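Local coordinates for protein pullulanase (Bacillus acidopullulyticus, PDB 2WAN) that hydrolyses the alpha-1,6-glucosidic linkages of pullulan, and probably those of related branched starch polysaccharides, as a debranching glycoside hydrolase, at residues 442-447 and 457-462; 461-466 and 538-543; 486-491 and 532-537. All coordinates share one frame; numbering follows the deposited sequence.

All three contacts cluster around helix 529-543 of the alpha-amylase-type (beta/alpha)8 barrel. Contact 3 packs that helix on barrel strand 485-488 and the loop after it, while contact 2 meets the last turns of the same helix from the loop that follows helix 440-444. Contact 1 folds this loop back on helix 440-444 and shares Thr461 and Glu462 with contact 2. Their centres are about 10 Å (contacts 1 and 2), 11 Å (1 and 3) and 12 Å (2 and 3) apart. Phe460 joins them: its ring stacks in contact 1 and touches Leu537 of contact 3, and its carbonyl oxygen probably accepts a hydrogen bond from Ser540 OG of contact 2.

Contact 1. Residues 442-447 and 457-462; sequences DFSIDA and YLAFTE
Ala459 and Phe460 lie against Ser444 and Phe443, bringing the 3-10 turn 457-461 back onto the helical turn that follows the first strand of the (beta/alpha)8 barrel, 435-438. At the start of the turn, Tyr457 and Leu458 direct their side chains to helix 529-543, while the carbonyl oxygen of Leu458 turns back into the segment. Ala459 makes the first touch across the contact. Its CB is 3.3 Å from Ser444 OG and 3.5 Å from Ser444 CB, a tight fit for two carbons. The hydroxyl stands between the backbone N and the carbonyl carbon of Ser444 (chi1 64°), and OG accepts a hydrogen bond from the backbone N of Gly455, a little before the turn. Phe460 and Phe443 make the larger part of the contact. With CG beside its backbone N, the Phe460 side chain carries its ring back to the first segment and forms an offset stack with Phe443, centroids 4.3 Å apart and planes at 18°. The overlap is along the rims: CZ of Phe460 lies 3.4 Å from CD2 of Phe443, and CE1 of Phe460 is 3.5 Å from the same carbon. All four touching residues are buried. Thr461 then ties off the turn, and two of its atoms share one acceptor: its backbone N is bonded to Leu458 O, and its OG1 reaches that oxygen at 2.7 Å in the carbonyl plane, on a lone pair.

Contact 2. Residues 461-466 and 538-543; sequences TEHGTK and IQSLHQ
Thr461 and Ser540 bring the two backbones to a CA-CA distance of 5.3 Å, where the irregular segment 461-466 passes the last turns of helix 529-543 on the outside of the (beta/alpha)8 barrel. The segment belongs to the loop joining helices 440-444 and 474-481, and beyond this crossing it draws away from helix 529-543; at Gly464 its amide N is bonded to the carboxylate of Asp476. The small side chain of Ser540 is consistent with so close an approach. In the conformer described here (a second is modelled), its OG is set anti to the backbone N (chi1 178°), which places that oxygen 3.5 Å from Thr461 CA and lets it bond to the carbonyl oxygen of Phe460, just before the segment. The CG2 of Thr461 adds only a loose contact, 4.2 Å from Ser540 CB.

His463 comes to the helix through water. Two waters lie in the plane of its ring, at the edge by NE2. Water 1 donates to Thr461 O at 2.8 Å and has weak bonds to NE2 of His463 and, in this conformer, to OG of Ser540, so it bridges loop and helix beside the serine. Water 2 is hydrogen-bonded to His463 NE2 at 2.8 Å and lies 2.9 Å from Ser540 O, to which it probably donates.

Contact 3. Residues 486-491 and 532-537; sequences VQLQPV and TELKQL
Leu488 pushes its CD1 methyl toward the shallow hollow between Leu534 and Leu537, two leucines three residues apart on one face of helix 529-543. The closer wall of the hollow is Leu537, which meets the strand residue tip to tip, CD2 of Leu537 lying 4.0 Å from CD1 of Leu488. The other wall is the CD1 branch of Leu534, with 4.4 Å between it and the same methyl of Leu488. Both helix leucines hold CG anti to their backbone N (chi1 178° in Leu534 and 176° in Leu537), and their branched ends project from the helix as two neighbouring bumps. Leu534 is forked between two partners: while its CD1 faces Leu488, its CD2 slants across Val491 and lies 3.9 Å from Val491 CG2.

This is the packing of a beta-alpha-beta unit in the (beta/alpha)8 barrel, with helix 529-543 lying in the chain between parallel neighbours 485-488 and 547-552 and covering the outer side of the strand wall. The backbones stay well apart, 10.8 Å between the CA atoms of Leu488 and Leu537 and 8.8 Å between those of Val491 and Leu534, and the contact between them is made by buried apolar side chains. Val548 of the next strand adjoins Leu488, and Met550 adjoins Val491. On the helix side, Trp610 and Tyr614 of helix 597-614 lean on Leu534. One turn farther along helix 529-543, the CD1 branch of Leu541 packs on CG2 of Val486.

Contact 1. Residues 442-447 and 457-462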
loop_
_atom_site.group_PDB
_atom_site.type_symbol
_atom_site.label_atom_id
_atom_site.label_comp_id
_atom_site.label_asym_id
_atom_site.label_seq_id
_atom_site.Cartn_x
_atom_site.Cartn_y
_atom_site.Cartn_z
ATOM N N ASP A 442 11.307 9.798 -17.655
ATOM C CA ASP A 442 11.718 8.731 -18.604
ATOM C C ASP A 442 10.999 8.842 -19.935
ATOM O O ASP A 442 11.579 8.593 -21.005
ATOM C CB ASP A 442 11.378 7.327 -18.095
ATOM C CG ASP A 442 12.072 6.947 -16.819
ATOM O OD1 ASP A 442 12.906 7.703 -16.297
ATOM O OD2 ASP A 442 11.764 5.838 -16.328
ATOM N N PHE A 443 9.710 9.182 -19.878
ATOM C CA PHE A 443 8.841 9.146 -21.063
ATOM C C PHE A 443 9.386 9.941 -22.247
ATOM O O PHE A 443 9.262 9.499 -23.398
ATOM C CB PHE A 443 7.450 9.662 -20.679
ATOM C CG PHE A 443 6.404 9.424 -21.729
ATOM C CD1 PHE A 443 6.061 8.123 -22.097
ATOM C CD2 PHE A 443 5.765 10.508 -22.358
ATOM C CE1 PHE A 443 5.079 7.891 -23.067
ATOM C CE2 PHE A 443 4.772 10.284 -23.333
ATOM C CZ PHE A 443 4.453 8.976 -23.696
ATOM N N SER A 444 10.003 11.095 -21.970
ATOM C CA SER A 444 10.319 12.041 -23.049
ATOM C C SER A 444 11.731 12.656 -23.007
ATOM O O SER A 444 12.084 13.442 -23.879
ATOM C CB SER A 444 9.279 13.176 -23.014
ATOM O OG SER A 444 9.395 13.891 -21.786
ATOM N N ILE A 445 12.540 12.297 -22.019
ATOM C CA ILE A 445 13.838 12.976 -21.827
ATOM C C ILE A 445 14.862 12.719 -22.949
ATOM O O ILE A 445 15.730 13.566 -23.205
ATOM C CB ILE A 445 14.460 12.617 -20.457
ATOM C CG1 ILE A 445 15.640 13.542 -20.090
ATOM C CG2 ILE A 445 14.927 11.134 -20.424
ATOM C CD1 ILE A 445 15.278 15.019 -19.939
ATOM N N ASP A 446 14.774 11.560 -23.604
ATOM C CA ASP A 446 15.785 11.188 -24.627
ATOM C C ASP A 446 15.791 12.217 -25.755
ATOM O O ASP A 446 14.740 12.654 -26.205
ATOM C CB ASP A 446 15.488 9.789 -25.175
ATOM C CG ASP A 446 16.694 9.145 -25.885
ATOM O OD1 ASP A 446 17.356 9.790 -26.730
ATOM O OD2 ASP A 446 16.948 7.944 -25.610
ATOM N N ALA A 447 16.981 12.605 -26.213
ATOM C CA ALA A 447 17.099 13.494 -27.367
ATOM C C ALA A 447 16.342 12.987 -28.597
ATOM O O ALA A 447 15.976 13.781 -29.482
ATOM C CB ALA A 447 18.567 13.691 -27.729
ATOM N N TYR A 457 5.834 17.301 -17.599
ATOM C CA TYR A 457 4.406 17.003 -17.760
ATOM C C TYR A 457 3.937 17.363 -19.165
ATOM O O TYR A 457 3.151 16.619 -19.761
ATOM C CB TYR A 457 3.521 17.777 -16.766
ATOM C CG TYR A 457 3.812 17.554 -15.294
ATOM C CD1 TYR A 457 3.752 16.276 -14.719
ATOM C CD2 TYR A 457 4.115 18.641 -14.464
ATOM C CE1 TYR A 457 3.981 16.095 -13.356
ATOM C CE2 TYR A 457 4.356 18.466 -13.095
ATOM C CZ TYR A 457 4.295 17.184 -12.555
ATOM O OH TYR A 457 4.545 17.006 -11.207
ATOM N N LEU A 458 4.366 18.524 -19.667
ATOM C CA LEU A 458 3.827 19.035 -20.933
ATOM C C LEU A 458 4.175 18.175 -22.145
ATOM O O LEU A 458 3.519 18.292 -23.184
ATOM C CB LEU A 458 4.238 20.508 -21.198
ATOM C CG LEU A 458 3.565 21.538 -20.280
ATOM C CD1 LEU A 458 3.925 22.934 -20.778
ATOM C CD2 LEU A 458 2.041 21.379 -20.241
ATOM N N ALA A 459 5.199 17.323 -22.037
ATOM C CA ALA A 459 5.497 16.394 -23.132
ATOM C C ALA A 459 4.272 15.545 -23.498
ATOM O O ALA A 459 4.093 15.199 -24.659
ATOM C CB ALA A 459 6.704 15.503 -22.789
ATOM N N PHE A 460 3.424 15.236 -22.504
ATOM C CA PHE A 460 2.197 14.452 -22.713
ATOM C C PHE A 460 1.080 15.203 -23.442
ATOM O O PHE A 460 0.014 14.631 -23.710
ATOM C CB PHE A 460 1.645 13.965 -21.364
ATOM C CG PHE A 460 2.402 12.808 -20.766
ATOM C CD1 PHE A 460 3.617 13.003 -20.102
ATOM C CD2 PHE A 460 1.873 11.520 -20.819
ATOM C CE1 PHE A 460 4.310 11.924 -19.537
ATOM C CE2 PHE A 460 2.569 10.429 -20.257
ATOM C CZ PHE A 460 3.770 10.631 -19.600
ATOM N N THR A 461 1.284 16.487 -23.736
ATOM C CA THR A 461 0.280 17.270 -24.463
ATOM C C THR A 461 0.627 17.402 -25.945
ATOM O O THR A 461 -0.159 17.982 -26.721
ATOM C CB THR A 461 0.135 18.725 -23.901
ATOM O OG1 THR A 461 1.313 19.499 -24.216
ATOM C CG2 THR A 461 -0.086 18.719 -22.380
ATOM N N GLU A 462 1.793 16.882 -26.341
ATOM C CA GLU A 462 2.317 17.117 -27.689
ATOM C C GLU A 462 1.841 16.077 -28.708
ATOM O O GLU A 462 2.191 14.907 -28.617
ATOM C CB GLU A 462 3.851 17.179 -27.668
ATOM C CG GLU A 462 4.410 18.270 -26.733
ATOM C CD GLU A 462 5.909 18.328 -26.752
ATOM O OE1 GLU A 462 6.508 18.146 -27.837
ATOM O OE2 GLU A 462 6.486 18.530 -25.673
#

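Contact 2. Residues 461-466 and 538-543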
loop_
_atom_site.group_PDB
_atom_site.type_symbol
_atom_site.label_atom_id
_atom_site.label_comp_id
_atom_site.label_asym_id
_atom_site.label_seq_id
_atom_site.Cartn_x
_atom_site.Cartn_y
_atom_site.Cartn_z
ATOM N N THR A 461 1.284 16.487 -23.736
ATOM C CA THR A 461 0.280 17.270 -24.463
ATOM C C THR A 461 0.627 17.402 -25.945
ATOM O O THR A 461 -0.159 17.982 -26.721
ATOM C CB THR A 461 0.135 18.725 -23.901
ATOM O OG1 THR A 461 1.313 19.499 -24.216
ATOM C CG2 THR A 461 -0.086 18.719 -22.380
ATOM N N GLU A 462 1.793 16.882 -26.341
ATOM C CA GLU A 462 2.317 17.117 -27.689
ATOM C C GLU A 462 1.841 16.077 -28.708
ATOM O O GLU A 462 2.191 14.907 -28.617
ATOM C CB GLU A 462 3.851 17.179 -27.668
ATOM C CG GLU A 462 4.410 18.270 -26.733
ATOM C CD GLU A 462 5.909 18.328 -26.752
ATOM O OE1 GLU A 462 6.508 18.146 -27.837
ATOM O OE2 GLU A 462 6.486 18.530 -25.673
ATOM N N HIS A 463 1.064 16.526 -29.693
ATOM C CA HIS A 463 0.610 15.667 -30.801
ATOM C C HIS A 463 1.555 15.677 -31.995
ATOM O O HIS A 463 2.293 16.638 -32.220
ATOM C CB HIS A 463 -0.791 16.102 -31.259
ATOM C CG HIS A 463 -1.849 15.878 -30.223
ATOM N ND1 HIS A 463 -2.626 14.742 -30.192
ATOM C CD2 HIS A 463 -2.226 16.623 -29.157
ATOM C CE1 HIS A 463 -3.450 14.805 -29.160
ATOM N NE2 HIS A 463 -3.227 15.936 -28.516
ATOM N N GLY A 464 1.543 14.582 -32.743
ATOM C CA GLY A 464 2.293 14.486 -33.998
ATOM C C GLY A 464 3.788 14.281 -33.810
ATOM O O GLY A 464 4.566 14.502 -34.746
ATOM N N THR A 465 4.205 13.848 -32.620
ATOM C CA THR A 465 5.647 13.730 -32.344
ATOM C C THR A 465 6.189 12.441 -32.958
ATOM O O THR A 465 5.513 11.400 -32.984
ATOM C CB THR A 465 6.001 13.832 -30.839
ATOM O OG1 THR A 465 5.327 12.785 -30.118
ATOM C CG2 THR A 465 5.558 15.213 -30.262
ATOM N N LYS A 466 7.411 12.545 -33.464
ATOM C CA LYS A 466 8.046 11.459 -34.208
ATOM C C LYS A 466 9.428 11.187 -33.684
ATOM O O LYS A 466 10.146 12.104 -33.266
ATOM C CB LYS A 466 8.158 11.797 -35.695
ATOM C CG LYS A 466 6.886 12.224 -36.372
ATOM C CD LYS A 466 5.883 11.104 -36.496
ATOM C CE LYS A 466 4.691 11.633 -37.310
ATOM N NZ LYS A 466 3.413 10.954 -36.992
ATOM N N ILE A 538 -3.180 15.563 -17.748
ATOM C CA ILE A 538 -4.403 14.788 -17.500
ATOM C C ILE A 538 -5.471 15.104 -18.553
ATOM O O ILE A 538 -6.088 14.194 -19.113
ATOM C CB ILE A 538 -4.899 15.046 -16.062
ATOM C CG1 ILE A 538 -3.870 14.504 -15.066
ATOM C CG2 ILE A 538 -6.321 14.442 -15.813
ATOM C CD1 ILE A 538 -4.008 15.118 -13.659
ATOM N N GLN A 539 -5.664 16.386 -18.834
ATOM C CA GLN A 539 -6.608 16.816 -19.871
ATOM C C GLN A 539 -6.304 16.181 -21.228
ATOM O O GLN A 539 -7.222 15.704 -21.940
ATOM C CB GLN A 539 -6.586 18.347 -19.970
ATOM C CG GLN A 539 -7.544 18.953 -20.960
ATOM C CD GLN A 539 -7.458 20.474 -20.947
ATOM O OE1 GLN A 539 -6.360 21.060 -20.884
ATOM N NE2 GLN A 539 -8.607 21.118 -21.029
ATOM N N SER A 540 -5.020 16.176 -21.585
ATOM C CA SER A 540 -4.560 15.651 -22.871
ATOM C C SER A 540 -4.853 14.166 -23.008
ATOM O O SER A 540 -5.343 13.715 -24.035
ATOM C CB SER A 540 -3.047 15.864 -23.037
ATOM O OG SER A 540 -2.591 15.309 -24.265
ATOM N N LEU A 541 -4.513 13.416 -21.963
ATOM C CA LEU A 541 -4.715 11.968 -21.959
ATOM C C LEU A 541 -6.220 11.669 -22.028
ATOM O O LEU A 541 -6.631 10.824 -22.824
ATOM C CB LEU A 541 -4.033 11.295 -20.768
ATOM C CG LEU A 541 -2.485 11.208 -20.878
ATOM C CD1 LEU A 541 -1.865 10.652 -19.623
ATOM C CD2 LEU A 541 -2.064 10.351 -22.107
ATOM N N HIS A 542 -7.017 12.402 -21.252
ATOM C CA HIS A 542 -8.470 12.211 -21.276
ATOM C C HIS A 542 -9.044 12.442 -22.670
ATOM O O HIS A 542 -9.932 11.700 -23.099
ATOM C CB HIS A 542 -9.193 13.142 -20.295
ATOM C CG HIS A 542 -9.067 12.770 -18.841
ATOM N ND1 HIS A 542 -8.600 11.552 -18.385
ATOM C CD2 HIS A 542 -9.449 13.459 -17.740
ATOM C CE1 HIS A 542 -8.658 11.531 -17.058
ATOM N NE2 HIS A 542 -9.195 12.667 -16.649
ATOM N N GLN A 543 -8.537 13.453 -23.382
ATOM C CA GLN A 543 -8.997 13.729 -24.759
ATOM C C GLN A 543 -8.738 12.560 -25.693
ATOM O O GLN A 543 -9.407 12.430 -26.717
ATOM C CB GLN A 543 -8.322 14.971 -25.333
ATOM C CG GLN A 543 -8.933 16.291 -24.878
ATOM C CD GLN A 543 -7.968 17.458 -25.063
ATOM O OE1 GLN A 543 -6.880 17.302 -25.641
ATOM N NE2 GLN A 543 -8.350 18.628 -24.556
HETATM O O HOH W 1 -2.872 18.082 -26.199
HETATM O O HOH W 2 -4.983 15.158 -26.482
#

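Contact 3. Residues 486-491 and 532-537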
loop_
_atom_site.group_PDB
_atom_site.type_symbol
_atom_site.label_atom_id
_atom_site.label_comp_id
_atom_site.label_asym_id
_atom_site.label_seq_id
_atom_site.Cartn_x
_atom_site.Cartn_y
_atom_site.Cartn_z
ATOM N N VAL A 486 -2.729 5.333 -18.110
ATOM C CA VAL A 486 -1.317 5.547 -17.743
ATOM C C VAL A 486 -1.219 5.599 -16.223
ATOM O O VAL A 486 -1.925 6.377 -15.577
ATOM C CB VAL A 486 -0.752 6.850 -18.376
ATOM C CG1 VAL A 486 0.645 7.163 -17.826
ATOM C CG2 VAL A 486 -0.667 6.701 -19.880
ATOM N N GLN A 487 -0.346 4.770 -15.647
ATOM C CA GLN A 487 -0.031 4.898 -14.234
ATOM C C GLN A 487 1.264 5.687 -14.114
ATOM O O GLN A 487 2.323 5.218 -14.532
ATOM C CB GLN A 487 0.101 3.528 -13.562
ATOM C CG GLN A 487 0.560 3.569 -12.072
ATOM C CD GLN A 487 0.826 2.175 -11.541
ATOM O OE1 GLN A 487 -0.055 1.319 -11.559
ATOM N NE2 GLN A 487 2.057 1.925 -11.109
ATOM N N LEU A 488 1.173 6.898 -13.559
ATOM C CA LEU A 488 2.362 7.751 -13.422
ATOM C C LEU A 488 3.140 7.419 -12.161
ATOM O O LEU A 488 2.544 7.336 -11.083
ATOM C CB LEU A 488 1.947 9.232 -13.352
ATOM C CG LEU A 488 1.272 9.851 -14.573
ATOM C CD1 LEU A 488 0.822 11.266 -14.202
ATOM C CD2 LEU A 488 2.217 9.866 -15.759
ATOM N N GLN A 489 4.462 7.253 -12.280
ATOM C CA GLN A 489 5.322 7.152 -11.084
ATOM C C GLN A 489 5.167 8.469 -10.300
ATOM O O GLN A 489 4.647 9.450 -10.840
ATOM C CB GLN A 489 6.770 6.831 -11.452
ATOM C CG GLN A 489 6.944 5.380 -11.894
ATOM C CD GLN A 489 8.398 4.935 -11.838
ATOM O OE1 GLN A 489 9.054 4.850 -12.863
ATOM N NE2 GLN A 489 8.907 4.679 -10.630
ATOM N N PRO A 490 5.543 8.487 -9.015
ATOM C CA PRO A 490 5.096 9.587 -8.129
ATOM C C PRO A 490 5.236 11.025 -8.647
ATOM O O PRO A 490 6.342 11.493 -8.978
ATOM C CB PRO A 490 5.930 9.363 -6.879
ATOM C CG PRO A 490 5.950 7.841 -6.802
ATOM C CD PRO A 490 6.215 7.415 -8.248
ATOM N N VAL A 491 4.097 11.702 -8.715
ATOM C CA VAL A 491 4.066 13.147 -9.023
ATOM C C VAL A 491 3.649 14.019 -7.817
ATOM O O VAL A 491 3.515 15.232 -7.952
ATOM C CB VAL A 491 3.215 13.466 -10.276
ATOM C CG1 VAL A 491 3.764 12.717 -11.518
ATOM C CG2 VAL A 491 1.708 13.174 -10.035
ATOM N N THR A 532 -1.069 23.841 -13.254
ATOM C CA THR A 532 -1.654 23.935 -14.586
ATOM C C THR A 532 -1.101 22.866 -15.532
ATOM O O THR A 532 -1.857 22.245 -16.285
ATOM C CB THR A 532 -1.408 25.331 -15.171
ATOM O OG1 THR A 532 -2.010 26.287 -14.283
ATOM C CG2 THR A 532 -2.034 25.447 -16.573
ATOM N N GLU A 533 0.213 22.638 -15.468
ATOM C CA GLU A 533 0.843 21.715 -16.408
ATOM C C GLU A 533 0.473 20.269 -16.163
ATOM O O GLU A 533 0.295 19.529 -17.116
ATOM C CB GLU A 533 2.366 21.914 -16.474
ATOM C CG GLU A 533 2.691 23.297 -17.121
ATOM C CD GLU A 533 4.134 23.734 -16.966
ATOM O OE1 GLU A 533 4.975 22.911 -16.564
ATOM O OE2 GLU A 533 4.439 24.927 -17.250
ATOM N N LEU A 534 0.327 19.878 -14.898
ATOM C CA LEU A 534 -0.126 18.519 -14.606
ATOM C C LEU A 534 -1.582 18.351 -15.016
ATOM O O LEU A 534 -1.963 17.315 -15.571
ATOM C CB LEU A 534 0.108 18.157 -13.135
ATOM C CG LEU A 534 -0.374 16.762 -12.666
ATOM C CD1 LEU A 534 0.156 15.602 -13.550
ATOM C CD2 LEU A 534 -0.036 16.511 -11.203
ATOM N N LYS A 535 -2.392 19.380 -14.769
ATOM C CA LYS A 535 -3.771 19.328 -15.271
ATOM C C LYS A 535 -3.787 19.186 -16.789
ATOM O O LYS A 535 -4.631 18.469 -17.318
ATOM C CB LYS A 535 -4.588 20.564 -14.835
ATOM C CG LYS A 535 -4.894 20.601 -13.355
ATOM C CD LYS A 535 -5.617 21.912 -12.962
ATOM C CE LYS A 535 -5.989 21.859 -11.480
ATOM N NZ LYS A 535 -6.471 23.198 -10.993
ATOM N N GLN A 536 -2.868 19.869 -17.494
ATOM C CA GLN A 536 -2.817 19.766 -18.956
ATOM C C GLN A 536 -2.438 18.362 -19.394
ATOM O O GLN A 536 -2.974 17.870 -20.376
ATOM C CB GLN A 536 -1.861 20.806 -19.553
ATOM C CG GLN A 536 -2.424 22.217 -19.426
ATOM C CD GLN A 536 -1.434 23.283 -19.871
ATOM O OE1 GLN A 536 -0.455 23.568 -19.187
ATOM N NE2 GLN A 536 -1.706 23.890 -21.011
ATOM N N LEU A 537 -1.522 17.723 -18.661
ATOM C CA LEU A 537 -1.196 16.302 -18.937
ATOM C C LEU A 537 -2.465 15.429 -18.858
ATOM O O LEU A 537 -2.772 14.646 -19.773
ATOM C CB LEU A 537 -0.126 15.784 -17.968
ATOM C CG LEU A 537 0.291 14.297 -18.036
ATOM C CD1 LEU A 537 1.675 14.109 -17.405
ATOM C CD2 LEU A 537 -0.687 13.359 -17.309
#